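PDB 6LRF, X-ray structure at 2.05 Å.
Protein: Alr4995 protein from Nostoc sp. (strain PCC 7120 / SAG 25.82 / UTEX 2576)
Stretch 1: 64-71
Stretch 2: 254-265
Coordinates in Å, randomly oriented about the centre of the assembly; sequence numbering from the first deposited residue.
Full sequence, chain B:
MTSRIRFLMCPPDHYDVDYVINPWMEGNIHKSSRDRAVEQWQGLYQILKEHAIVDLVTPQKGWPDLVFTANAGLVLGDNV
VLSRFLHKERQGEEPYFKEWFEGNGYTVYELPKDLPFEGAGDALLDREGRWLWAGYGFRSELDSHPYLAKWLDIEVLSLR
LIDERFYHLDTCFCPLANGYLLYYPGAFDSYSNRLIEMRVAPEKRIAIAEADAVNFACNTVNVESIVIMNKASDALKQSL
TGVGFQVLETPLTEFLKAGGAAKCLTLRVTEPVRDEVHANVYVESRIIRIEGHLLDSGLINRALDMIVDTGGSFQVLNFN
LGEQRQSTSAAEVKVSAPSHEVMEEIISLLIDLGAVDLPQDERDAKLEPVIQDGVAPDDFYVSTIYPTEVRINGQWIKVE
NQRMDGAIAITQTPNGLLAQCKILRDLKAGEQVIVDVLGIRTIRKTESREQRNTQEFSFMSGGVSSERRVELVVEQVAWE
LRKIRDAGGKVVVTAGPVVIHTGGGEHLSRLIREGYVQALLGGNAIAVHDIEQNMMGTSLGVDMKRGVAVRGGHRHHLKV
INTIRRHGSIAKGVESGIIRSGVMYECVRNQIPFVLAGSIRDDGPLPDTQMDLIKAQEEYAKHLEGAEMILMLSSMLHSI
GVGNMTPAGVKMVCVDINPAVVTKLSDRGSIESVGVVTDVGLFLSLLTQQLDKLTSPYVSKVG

Stretch 1 64-71: PDLVFTAN
Stretch 2, residues 254-265: EFLKAGGAAKCL

How a loop can seat an aromatic ring is well illustrated by residues 254-265 of Alr4995 protein, which curl around Phe 68 of the 64-71 segment and, with its neighbours, bury 421 Å². Phe 68 (phi/psi -92/70, chi1 m at -69°, chi2 -43°) precedes a 3-10 segment that starts at Thr 69.

The wall begins in a weakly bonded helix. Glu 254 lies out of reach, its OE2 salt-bridged to Lys 257 NZ at 2.9 Å. Phe 255 (chi1 m, chi2 -79°) points toward the partner, its CD1 4.3 Å from Phe 68 CZ and its CE1 4.3 Å from Val 67 CG2. Its carbonyl accepts the amides of Ala 258 and Gly 260, and Phe 255 O and Ala 258 CB both lie at the edge of the Phe 68 ring; Ala 258 CB is 3.8 Å from Phe 68 CE2.

Two glycines follow, for different reasons. Gly 259 has positive phi (92/25), where a CB would jam against the preceding carbonyl. Gly 260 is extended (-139/161), its CA 3.9 Å from Phe 68 CE1; a CB here would fall 2.6 Å from that same CE1.

The CA-to-CB bond of Ala 261 points away. Ala 262 to Cys 264 have helical angles without the regular bonds, and here the backbones lie close, with CA atoms 4.9 Å apart at Ala 70-Cys 264 and 4.6 Å at Phe 68-Leu 265. Cys 264 (chi1 m) sets its CB 3.7 Å from Phe 68 CD1, while its O accepts the direct hydrogen bond from Ala 70 N (3.2 Å, 157°). Phe 68 CA also approaches Cys 264 O at 3.2 Å, a CA-H...O contact.

Leu 265 starts away, yet its m,t rotamer returns CD2 to 3.6 Å from Phe 68 CE1 and 3.9 Å from Val 67 CB. One water bridges Val 67 O and Leu 265 O.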

# COMPACT_ATOMS: atom_id res chain seq x y z
N PRO B 64 -9.67 38.42 -36.12
CA PRO B 64 -10.92 37.66 -36.11
C PRO B 64 -11.71 37.82 -34.81
O PRO B 64 -12.94 37.71 -34.81
CB PRO B 64 -10.45 36.21 -36.28
CG PRO B 64 -9.07 36.20 -35.73
CD PRO B 64 -8.49 37.53 -36.09
N ASP B 65 -11.01 38.09 -33.71
CA ASP B 65 -11.68 38.12 -32.42
C ASP B 65 -12.23 39.51 -32.13
O ASP B 65 -12.78 39.77 -31.06
CB ASP B 65 -10.73 37.66 -31.31
CG ASP B 65 -10.44 36.16 -31.39
OD1 ASP B 65 -11.41 35.37 -31.49
OD2 ASP B 65 -9.25 35.78 -31.36
N LEU B 66 -12.11 40.40 -33.11
CA LEU B 66 -12.74 41.71 -33.02
C LEU B 66 -14.26 41.58 -32.82
O LEU B 66 -14.91 42.50 -32.33
CB LEU B 66 -12.43 42.54 -34.27
CG LEU B 66 -12.57 44.05 -34.11
CD1 LEU B 66 -11.35 44.62 -33.41
CD2 LEU B 66 -12.79 44.74 -35.46
N VAL B 67 -14.82 40.42 -33.16
CA VAL B 67 -16.24 40.17 -32.93
C VAL B 67 -16.57 40.12 -31.44
O VAL B 67 -17.73 40.25 -31.05
CB VAL B 67 -16.68 38.84 -33.57
CG1 VAL B 67 -16.61 38.92 -35.09
CG2 VAL B 67 -15.82 37.68 -33.06
N PHE B 68 -15.56 39.94 -30.61
CA PHE B 68 -15.77 39.83 -29.17
C PHE B 68 -15.63 41.20 -28.51
O PHE B 68 -14.67 41.48 -27.78
CB PHE B 68 -14.80 38.81 -28.57
CG PHE B 68 -15.11 37.38 -28.99
CD1 PHE B 68 -16.43 36.92 -28.99
CD2 PHE B 68 -14.10 36.52 -29.40
CE1 PHE B 68 -16.73 35.62 -29.38
CE2 PHE B 68 -14.38 35.21 -29.78
CZ PHE B 68 -15.70 34.76 -29.78
N THR B 69 -16.62 42.05 -28.80
CA THR B 69 -16.61 43.44 -28.34
C THR B 69 -16.70 43.57 -26.82
O THR B 69 -16.35 44.62 -26.29
CB THR B 69 -17.76 44.23 -28.96
OG1 THR B 69 -18.99 43.54 -28.72
CG2 THR B 69 -17.56 44.40 -30.47
N ALA B 70 -17.18 42.53 -26.12
CA ALA B 70 -17.16 42.52 -24.65
C ALA B 70 -15.77 42.92 -24.15
O ALA B 70 -15.64 43.62 -23.13
CB ALA B 70 -17.54 41.13 -24.10
N ASN B 71 -14.75 42.53 -24.89
CA ASN B 71 -13.37 42.80 -24.49
C ASN B 71 -12.81 44.12 -25.02
O ASN B 71 -11.65 44.39 -24.83
CB ASN B 71 -12.45 41.67 -24.94
CG ASN B 71 -12.97 40.30 -24.52
OD1 ASN B 71 -13.23 39.44 -25.36
ND2 ASN B 71 -13.16 40.11 -23.22
N GLU B 254 -20.83 28.16 -33.21
CA GLU B 254 -19.65 28.50 -34.01
C GLU B 254 -18.72 29.47 -33.27
O GLU B 254 -17.54 29.58 -33.60
CB GLU B 254 -20.09 29.12 -35.35
CG GLU B 254 -19.14 28.82 -36.50
CD GLU B 254 -18.98 27.33 -36.75
OE1 GLU B 254 -19.92 26.55 -36.45
OE2 GLU B 254 -17.90 26.93 -37.26
N PHE B 255 -19.25 30.17 -32.28
CA PHE B 255 -18.41 31.09 -31.53
C PHE B 255 -17.94 30.43 -30.25
O PHE B 255 -16.92 30.84 -29.69
CB PHE B 255 -19.15 32.40 -31.26
CG PHE B 255 -19.41 33.20 -32.50
CD1 PHE B 255 -18.40 33.97 -33.06
CD2 PHE B 255 -20.64 33.15 -33.13
CE1 PHE B 255 -18.63 34.70 -34.23
CE2 PHE B 255 -20.88 33.87 -34.29
CZ PHE B 255 -19.86 34.65 -34.84
N LEU B 256 -18.65 29.39 -29.81
CA LEU B 256 -18.19 28.59 -28.68
C LEU B 256 -16.86 27.93 -29.04
O LEU B 256 -16.11 27.54 -28.15
CB LEU B 256 -19.21 27.53 -28.28
CG LEU B 256 -20.01 27.76 -26.99
CD1 LEU B 256 -21.11 28.78 -27.21
CD2 LEU B 256 -20.57 26.46 -26.41
N LYS B 257 -16.57 27.83 -30.34
CA LYS B 257 -15.30 27.28 -30.83
C LYS B 257 -14.10 28.18 -30.55
O LYS B 257 -12.96 27.69 -30.45
CB LYS B 257 -15.36 27.03 -32.34
CG LYS B 257 -16.38 25.98 -32.77
CD LYS B 257 -16.31 25.78 -34.27
CE LYS B 257 -17.26 24.70 -34.74
NZ LYS B 257 -17.02 24.35 -36.17
N ALA B 258 -14.33 29.49 -30.43
CA ALA B 258 -13.27 30.43 -30.08
C ALA B 258 -13.32 30.79 -28.59
O ALA B 258 -12.51 31.57 -28.11
CB ALA B 258 -13.35 31.68 -30.92
N GLY B 259 -14.29 30.22 -27.88
CA GLY B 259 -14.40 30.41 -26.45
C GLY B 259 -15.27 31.58 -26.02
O GLY B 259 -15.08 32.11 -24.92
N GLY B 260 -16.22 31.96 -26.87
CA GLY B 260 -17.16 33.02 -26.53
C GLY B 260 -18.59 32.75 -26.97
O GLY B 260 -18.83 31.90 -27.82
N ALA B 261 -19.55 33.44 -26.37
CA ALA B 261 -20.95 33.29 -26.78
C ALA B 261 -21.66 34.65 -26.79
O ALA B 261 -21.07 35.66 -27.18
CB ALA B 261 -21.68 32.31 -25.87
N ALA B 262 -22.91 34.66 -26.35
CA ALA B 262 -23.76 35.85 -26.50
C ALA B 262 -23.15 37.10 -25.85
O ALA B 262 -22.89 38.08 -26.53
CB ALA B 262 -25.14 35.58 -25.94
N LYS B 263 -22.91 37.04 -24.54
CA LYS B 263 -22.39 38.19 -23.82
C LYS B 263 -21.04 38.65 -24.39
O LYS B 263 -20.77 39.85 -24.44
CB LYS B 263 -22.27 37.85 -22.32
CG LYS B 263 -21.73 38.97 -21.42
CD LYS B 263 -22.75 40.08 -21.18
CE LYS B 263 -22.56 40.72 -19.80
NZ LYS B 263 -23.34 40.01 -18.75
N CYS B 264 -20.20 37.71 -24.84
CA CYS B 264 -18.89 38.04 -25.39
C CYS B 264 -19.00 38.84 -26.67
O CYS B 264 -18.13 39.65 -26.98
CB CYS B 264 -18.07 36.76 -25.67
SG CYS B 264 -17.29 36.02 -24.22
N LEU B 265 -20.07 38.60 -27.42
CA LEU B 265 -20.28 39.22 -28.72
C LEU B 265 -20.88 40.63 -28.63
O LEU B 265 -21.06 41.30 -29.65
CB LEU B 265 -21.18 38.31 -29.58
CG LEU B 265 -20.48 37.04 -30.08
CD1 LEU B 265 -21.48 36.05 -30.69
CD2 LEU B 265 -19.38 37.40 -31.08
O HOH W 1 -20.27 40.98 -31.93